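Local structure of kinesin-like protein KAR3 (Saccharomyces cerevisiae, 1F9V) at residues C87-G92 against S310-F315; F221-S226 against L240-L245. The protein is a kinesin-related motor protein whose motor domain, seen here with ADP and magnesium, probably couples ATP hydrolysis to movement along microtubules. The protein carries 2 engineered substitutions. All coordinates share one frame; numbering follows the deposited sequence.

Interaction 1: residues C87-G92 against S310-F315. With ADP (adenosine-5'-diphosphate), chain D.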
loop_
_atom_site.group_PDB
_atom_site.type_symbol
_atom_site.label_atom_id
_atom_site.label_comp_id
_atom_site.label_asym_id
_atom_site.label_seq_id
_atom_site.Cartn_x
_atom_site.Cartn_y
_atom_site.Cartn_z
ATOM N N CYS A 87 1.924 -7.041 2.648
ATOM C CA CYS A 87 1.273 -6.195 1.652
ATOM C C CYS A 87 1.190 -4.782 2.217
ATOM O O CYS A 87 0.821 -4.594 3.377
ATOM C CB CYS A 87 -0.154 -6.668 1.341
ATOM S SG CYS A 87 -0.288 -8.055 0.193
ATOM N N ILE A 88 1.555 -3.799 1.402
ATOM C CA ILE A 88 1.450 -2.400 1.797
ATOM C C ILE A 88 0.737 -1.711 0.646
ATOM O O ILE A 88 1.219 -1.729 -0.489
ATOM C CB ILE A 88 2.829 -1.743 2.016
ATOM C CG1 ILE A 88 3.540 -2.418 3.195
ATOM C CG2 ILE A 88 2.642 -0.244 2.276
ATOM C CD1 ILE A 88 4.915 -1.845 3.521
ATOM N N PHE A 89 -0.424 -1.125 0.931
ATOM C CA PHE A 89 -1.194 -0.443 -0.104
ATOM C C PHE A 89 -1.262 1.065 0.142
ATOM O O PHE A 89 -1.752 1.497 1.187
ATOM C CB PHE A 89 -2.641 -0.963 -0.154
ATOM C CG PHE A 89 -2.769 -2.434 -0.454
ATOM C CD1 PHE A 89 -2.851 -2.885 -1.766
ATOM C CD2 PHE A 89 -2.867 -3.359 0.581
ATOM C CE1 PHE A 89 -3.036 -4.244 -2.044
ATOM C CE2 PHE A 89 -3.051 -4.720 0.317
ATOM C CZ PHE A 89 -3.137 -5.162 -0.999
ATOM N N ALA A 90 -0.776 1.858 -0.804
ATOM C CA ALA A 90 -0.868 3.312 -0.679
ATOM C C ALA A 90 -2.171 3.672 -1.394
ATOM O O ALA A 90 -2.316 3.424 -2.594
ATOM C CB ALA A 90 0.313 3.988 -1.346
ATOM N N TYR A 91 -3.107 4.258 -0.645
ATOM C CA TYR A 91 -4.438 4.620 -1.135
ATOM C C TYR A 91 -4.694 6.112 -0.969
ATOM O O TYR A 91 -4.287 6.702 0.032
ATOM C CB TYR A 91 -5.488 3.834 -0.332
ATOM C CG TYR A 91 -6.931 4.112 -0.686
ATOM C CD1 TYR A 91 -7.658 3.218 -1.472
ATOM C CD2 TYR A 91 -7.581 5.271 -0.232
ATOM C CE1 TYR A 91 -8.989 3.463 -1.804
ATOM C CE2 TYR A 91 -8.923 5.527 -0.563
ATOM C CZ TYR A 91 -9.615 4.617 -1.349
ATOM O OH TYR A 91 -10.924 4.850 -1.694
ATOM N N GLY A 92 -5.392 6.707 -1.933
ATOM C CA GLY A 92 -5.702 8.124 -1.844
ATOM C C GLY A 92 -5.935 8.750 -3.200
ATOM O O GLY A 92 -5.622 8.155 -4.232
ATOM N N SER A 310 -0.257 -13.623 6.953
ATOM C CA SER A 310 0.269 -12.502 6.189
ATOM C C SER A 310 -0.061 -11.210 6.943
ATOM O O SER A 310 -1.062 -11.139 7.665
ATOM C CB SER A 310 -0.364 -12.472 4.794
ATOM O OG SER A 310 0.044 -13.591 4.022
ATOM N N LYS A 311 0.783 -10.199 6.774
ATOM C CA LYS A 311 0.578 -8.912 7.438
ATOM C C LYS A 311 0.293 -7.849 6.396
ATOM O O LYS A 311 1.036 -7.699 5.431
ATOM C CB LYS A 311 1.816 -8.537 8.244
ATOM C CG LYS A 311 2.174 -9.570 9.289
ATOM C CD LYS A 311 3.467 -9.212 9.995
ATOM C CE LYS A 311 3.782 -10.211 11.087
ATOM N NZ LYS A 311 4.093 -9.513 12.368
ATOM N N THR A 312 -0.791 -7.110 6.597
ATOM C CA THR A 312 -1.178 -6.078 5.653
ATOM C C THR A 312 -1.246 -4.701 6.290
ATOM O O THR A 312 -1.719 -4.553 7.412
ATOM C CB THR A 312 -2.550 -6.406 5.038
ATOM O OG1 THR A 312 -2.424 -7.580 4.226
ATOM C CG2 THR A 312 -3.058 -5.246 4.185
ATOM N N LEU A 313 -0.760 -3.706 5.555
ATOM C CA LEU A 313 -0.785 -2.326 6.015
ATOM C C LEU A 313 -1.445 -1.467 4.944
ATOM O O LEU A 313 -0.996 -1.438 3.798
ATOM C CB LEU A 313 0.635 -1.809 6.274
ATOM C CG LEU A 313 0.768 -0.285 6.424
ATOM C CD1 LEU A 313 -0.033 0.187 7.636
ATOM C CD2 LEU A 313 2.240 0.092 6.570
ATOM N N MET A 314 -2.530 -0.795 5.314
ATOM C CA MET A 314 -3.216 0.103 4.393
ATOM C C MET A 314 -2.669 1.483 4.750
ATOM O O MET A 314 -2.717 1.895 5.907
ATOM C CB MET A 314 -4.735 0.060 4.600
ATOM C CG MET A 314 -5.332 -1.352 4.600
ATOM S SD MET A 314 -5.117 -2.230 3.022
ATOM C CE MET A 314 -5.944 -1.057 1.851
ATOM N N PHE A 315 -2.133 2.174 3.756
ATOM C CA PHE A 315 -1.541 3.491 3.943
ATOM C C PHE A 315 -2.401 4.531 3.221
ATOM O O PHE A 315 -2.323 4.666 2.001
ATOM C CB PHE A 315 -0.117 3.472 3.369
ATOM C CG PHE A 315 0.825 4.413 4.049
ATOM C CD1 PHE A 315 0.800 5.769 3.743
ATOM C CD2 PHE A 315 1.733 3.954 4.992
ATOM C CE1 PHE A 315 1.675 6.662 4.373
ATOM C CE2 PHE A 315 2.611 4.835 5.626
ATOM C CZ PHE A 315 2.580 6.193 5.313
HETATM P PB ADP D . 2.760 -5.079 18.273
HETATM O O1B ADP D . 1.703 -5.672 19.150
HETATM O O2B ADP D . 2.115 -4.475 16.904
HETATM O O3B ADP D . 3.539 -4.034 19.003
HETATM P PA ADP D . 3.795 -7.080 16.446
HETATM O O1A ADP D . 4.378 -8.395 16.772
HETATM O O2A ADP D . 2.426 -7.200 15.910
HETATM O O3A ADP D . 3.720 -6.207 17.767
HETATM O "O5'" ADP D . 4.763 -6.216 15.493
HETATM C "C5'" ADP D . 5.398 -5.047 16.018
HETATM C "C4'" ADP D . 5.642 -3.978 14.953
HETATM O "O4'" ADP D . 5.709 -4.493 13.599
HETATM C "C3'" ADP D . 4.587 -2.892 14.965
HETATM O "O3'" ADP D . 4.871 -1.833 15.893
HETATM C "C2'" ADP D . 4.520 -2.421 13.534
HETATM O "O2'" ADP D . 5.407 -1.319 13.274
HETATM C "C1'" ADP D . 4.844 -3.687 12.745
HETATM N N9 ADP D . 3.591 -4.401 12.256
HETATM C C8 ADP D . 3.118 -5.593 12.666
HETATM N N7 ADP D . 1.998 -5.887 11.980
HETATM C C5 ADP D . 1.752 -4.907 11.137
HETATM C C6 ADP D . 0.772 -4.621 10.162
HETATM N N6 ADP D . -0.234 -5.484 9.923
HETATM N N1 ADP D . 0.835 -3.448 9.446
HETATM C C2 ADP D . 1.822 -2.546 9.640
HETATM N N3 ADP D . 2.768 -2.810 10.563
HETATM C C4 ADP D . 2.775 -3.945 11.316
#
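Met314 lies alongside Phe89 of the neighbouring parallel strand. Its sulfur SD lies 3.5 Å from Phe89 CD2 and approaches the ring obliquely, a Met-aromatic contact. Met314 is bent at chi2 (-63°) and again at chi3, which folds the methyl back. As a result Met314 CE ends 3.9 Å from Phe89 CB. Thr312 reaches the same ring differently. Its CG2 sits in the ring plane, at the edge, 3.9 Å from Phe89 CE2. The other branch, Thr312 OG1, faces Cys87 CB at 3.8 Å. Cys87, Phe89, Thr312 and Met314 all lie on one face of the sheet. The side chains of Ile88, Leu313 and Phe315 are on the opposite face, where Ile88 CG1 packs against Leu313 CB. Phe315 CB lies 3.4 Å from the carbonyl O of Phe89. Five backbone hydrogen bonds join the strands, whose directions differ by only 12°. Cys87, Phe89 and Tyr91 exchange these bonds with Lys311, Leu313 and Phe315, while the side-by-side pairs run from Cys87-Thr312 to Ala90-Phe315.

The bound ADP sits beside strand 311-315. Its N6 donates to Thr312 O at 3.1 Å, with an angle of 158° at the hydrogen. Leu313 CB touches the six-membered ring, 3.6 Å from ADP N1. The aliphatic part of Lys311 runs past N6 and N7.

Helix 297-306 covers Cys87, Phe89 and Thr312, and helix 66-77 covers Ile88, Leu313 and Phe315 on the other side. Tyr91 stacks on Phe334, and Gly92 O accepts a hydrogen bond from Lys98 NZ. Past Gly92 the chain enters the Walker A loop, which holds a second ADP. Parallel central strands between helices, one of them leading into that loop, are the core of the P-loop NTPase fold in kinesin motors.

Interaction 2: residues F221-S226 against L240-L245; sequences FIIHLS and LNLVDL
Leu240 lies between Ile223 and Leu225 of the partner strand. Its CD1 touches Ile223 CG2 and Leu225 CG, each at 3.9 Å. Leu242 extends this apolar patch, with its CD1 3.9 Å from Ile223 CD1. Phe221 borders it: its CB meets Leu242 CB at 4.2 Å, and the ring swings off because CG is anti to the backbone N (chi1 -161°). Ile223 CG1 sits in the plane of that ring, at its edge.

The backbones are antiparallel. Phe221 with Leu242 and Ile223 with Leu240 are hydrogen-bonded pairs, two bonds each. Ile222 and Asn241 between them form a non-hydrogen-bonded pair whose side chains lie on the opposite face. There Asn241 OD1 rests against both branches of Ile222, 3.7 Å from Ile222 CG1 and 3.7 Å from Ile222 CG2. An alanine in place of Ile222 would remove both branches and would probably open a gap beside the Asn241 amide, letting it turn more freely. Asn241 ND2 makes a weak hydrogen bond to Val86 O of the adjoining strand 86-91.

Helix 109-124 packs on the Phe221, Leu225, Leu240 and Leu242 face through Ile110 and Ile117. Strand 130-141 flanks 221-226, and strand 86-91 flanks 240-244, so this hairpin lies inside the central sheet.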
loop_
_atom_site.group_PDB
_atom_site.type_symbol
_atom_site.label_atom_id
_atom_site.label_comp_id
_atom_site.label_asym_id
_atom_site.label_seq_id
_atom_site.Cartn_x
_atom_site.Cartn_y
_atom_site.Cartn_z
ATOM N N PHE A 221 5.118 -3.533 -6.736
ATOM C CA PHE A 221 6.518 -3.938 -6.651
ATOM C C PHE A 221 6.541 -5.192 -5.773
ATOM O O PHE A 221 6.245 -5.145 -4.578
ATOM C CB PHE A 221 7.356 -2.813 -6.027
ATOM C CG PHE A 221 8.831 -2.931 -6.289
ATOM C CD1 PHE A 221 9.629 -3.732 -5.483
ATOM C CD2 PHE A 221 9.424 -2.239 -7.343
ATOM C CE1 PHE A 221 11.001 -3.847 -5.722
ATOM C CE2 PHE A 221 10.796 -2.348 -7.590
ATOM C CZ PHE A 221 11.582 -3.157 -6.774
ATOM N N ILE A 222 6.886 -6.323 -6.381
ATOM C CA ILE A 222 6.910 -7.592 -5.668
ATOM C C ILE A 222 8.330 -8.029 -5.366
ATOM O O ILE A 222 9.178 -8.065 -6.257
ATOM C CB ILE A 222 6.191 -8.697 -6.491
ATOM C CG1 ILE A 222 4.774 -8.233 -6.850
ATOM C CG2 ILE A 222 6.144 -9.990 -5.699
ATOM C CD1 ILE A 222 4.038 -9.136 -7.834
ATOM N N ILE A 223 8.575 -8.359 -4.105
ATOM C CA ILE A 223 9.887 -8.791 -3.641
ATOM C C ILE A 223 9.783 -10.164 -2.986
ATOM O O ILE A 223 8.924 -10.388 -2.132
ATOM C CB ILE A 223 10.452 -7.814 -2.583
ATOM C CG1 ILE A 223 10.682 -6.436 -3.211
ATOM C CG2 ILE A 223 11.734 -8.381 -1.982
ATOM C CD1 ILE A 223 10.659 -5.291 -2.210
ATOM N N HIS A 224 10.659 -11.081 -3.385
ATOM C CA HIS A 224 10.669 -12.418 -2.800
ATOM C C HIS A 224 11.967 -12.600 -2.017
ATOM O O HIS A 224 13.053 -12.325 -2.530
ATOM C CB HIS A 224 10.557 -13.476 -3.900
ATOM C CG HIS A 224 9.445 -13.218 -4.868
ATOM N ND1 HIS A 224 8.122 -13.457 -4.561
ATOM C CD2 HIS A 224 9.457 -12.728 -6.129
ATOM C CE1 HIS A 224 7.367 -13.128 -5.594
ATOM N NE2 HIS A 224 8.151 -12.683 -6.557
ATOM N N LEU A 225 11.848 -13.033 -0.768
ATOM C CA LEU A 225 13.015 -13.254 0.076
ATOM C C LEU A 225 13.143 -14.740 0.327
ATOM O O LEU A 225 12.343 -15.312 1.071
ATOM C CB LEU A 225 12.864 -12.555 1.429
ATOM C CG LEU A 225 12.649 -11.046 1.482
ATOM C CD1 LEU A 225 12.756 -10.597 2.934
ATOM C CD2 LEU A 225 13.676 -10.330 0.617
ATOM N N SER A 226 14.150 -15.359 -0.285
ATOM C CA SER A 226 14.376 -16.788 -0.115
ATOM C C SER A 226 15.629 -17.054 0.718
ATOM O O SER A 226 16.752 -16.808 0.271
ATOM C CB SER A 226 14.500 -17.471 -1.476
ATOM O OG SER A 226 14.527 -18.875 -1.304
ATOM N N LEU A 240 6.879 -9.715 -0.398
ATOM C CA LEU A 240 6.410 -8.375 -0.073
ATOM C C LEU A 240 5.795 -7.787 -1.323
ATOM O O LEU A 240 6.389 -7.838 -2.403
ATOM C CB LEU A 240 7.565 -7.484 0.383
ATOM C CG LEU A 240 8.279 -7.961 1.641
ATOM C CD1 LEU A 240 9.623 -8.560 1.238
ATOM C CD2 LEU A 240 8.446 -6.802 2.627
ATOM N N ASN A 241 4.595 -7.236 -1.177
ATOM C CA ASN A 241 3.900 -6.618 -2.292
ATOM C C ASN A 241 3.659 -5.170 -1.898
ATOM O O ASN A 241 2.830 -4.885 -1.036
ATOM C CB ASN A 241 2.581 -7.348 -2.549
ATOM C CG ASN A 241 2.773 -8.846 -2.674
ATOM O OD1 ASN A 241 3.070 -9.348 -3.760
ATOM N ND2 ASN A 241 2.625 -9.562 -1.565
ATOM N N LEU A 242 4.418 -4.276 -2.522
ATOM C CA LEU A 242 4.347 -2.837 -2.250
ATOM C C LEU A 242 3.552 -2.180 -3.375
ATOM O O LEU A 242 4.037 -2.023 -4.495
ATOM C CB LEU A 242 5.774 -2.283 -2.136
ATOM C CG LEU A 242 6.677 -3.168 -1.256
ATOM C CD1 LEU A 242 8.067 -2.568 -1.152
ATOM C CD2 LEU A 242 6.060 -3.323 0.130
ATOM N N VAL A 243 2.327 -1.776 -3.047
ATOM C CA VAL A 243 1.392 -1.224 -4.018
ATOM C C VAL A 243 1.081 0.263 -3.953
ATOM O O VAL A 243 0.761 0.798 -2.893
ATOM C CB VAL A 243 0.033 -1.985 -3.929
ATOM C CG1 VAL A 243 -0.879 -1.609 -5.097
ATOM C CG2 VAL A 243 0.281 -3.490 -3.891
ATOM N N ASP A 244 1.148 0.900 -5.118
ATOM C CA ASP A 244 0.835 2.315 -5.300
ATOM C C ASP A 244 -0.465 2.250 -6.114
ATOM O O ASP A 244 -0.449 2.130 -7.341
ATOM C CB ASP A 244 1.967 2.975 -6.091
ATOM C CG ASP A 244 1.740 4.449 -6.342
ATOM O OD1 ASP A 244 0.671 4.979 -5.969
ATOM O OD2 ASP A 244 2.651 5.075 -6.923
ATOM N N LEU A 245 -1.592 2.297 -5.415
ATOM C CA LEU A 245 -2.896 2.178 -6.057
ATOM C C LEU A 245 -3.298 3.300 -7.002
ATOM O O LEU A 245 -2.736 4.391 -6.978
ATOM C CB LEU A 245 -3.987 2.025 -4.988
ATOM C CG LEU A 245 -3.918 0.796 -4.076
ATOM C CD1 LEU A 245 -4.856 0.980 -2.885
ATOM C CD2 LEU A 245 -4.304 -0.453 -4.860
#

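Overall arrangement
Interactions 1 and 2 belong to one sheet, with centres 11 Å apart, and interaction 2 is nested in the chain between the segments of interaction 1. Strand 86-91 joins them. Val243 N lies 2.8 Å from Ile88 O and Val243 O 2.8 Å from Ala90 N, both probable hydrogen bonds. Phe89 CD1 also packs on Val243 CB at 3.7 Å. The C-terminal ends of strands 86-91 and 235-244 lie near the magnesium-bearing nucleotide site: the Ala90 side chain is about 7 Å from that ADP and about 8 Å from the magnesium, and Asp244 OD2 is hydrogen-bonded to Thr99 OG1 of the P-loop. The other ADP, at Thr312 and Leu313, touches interaction 1.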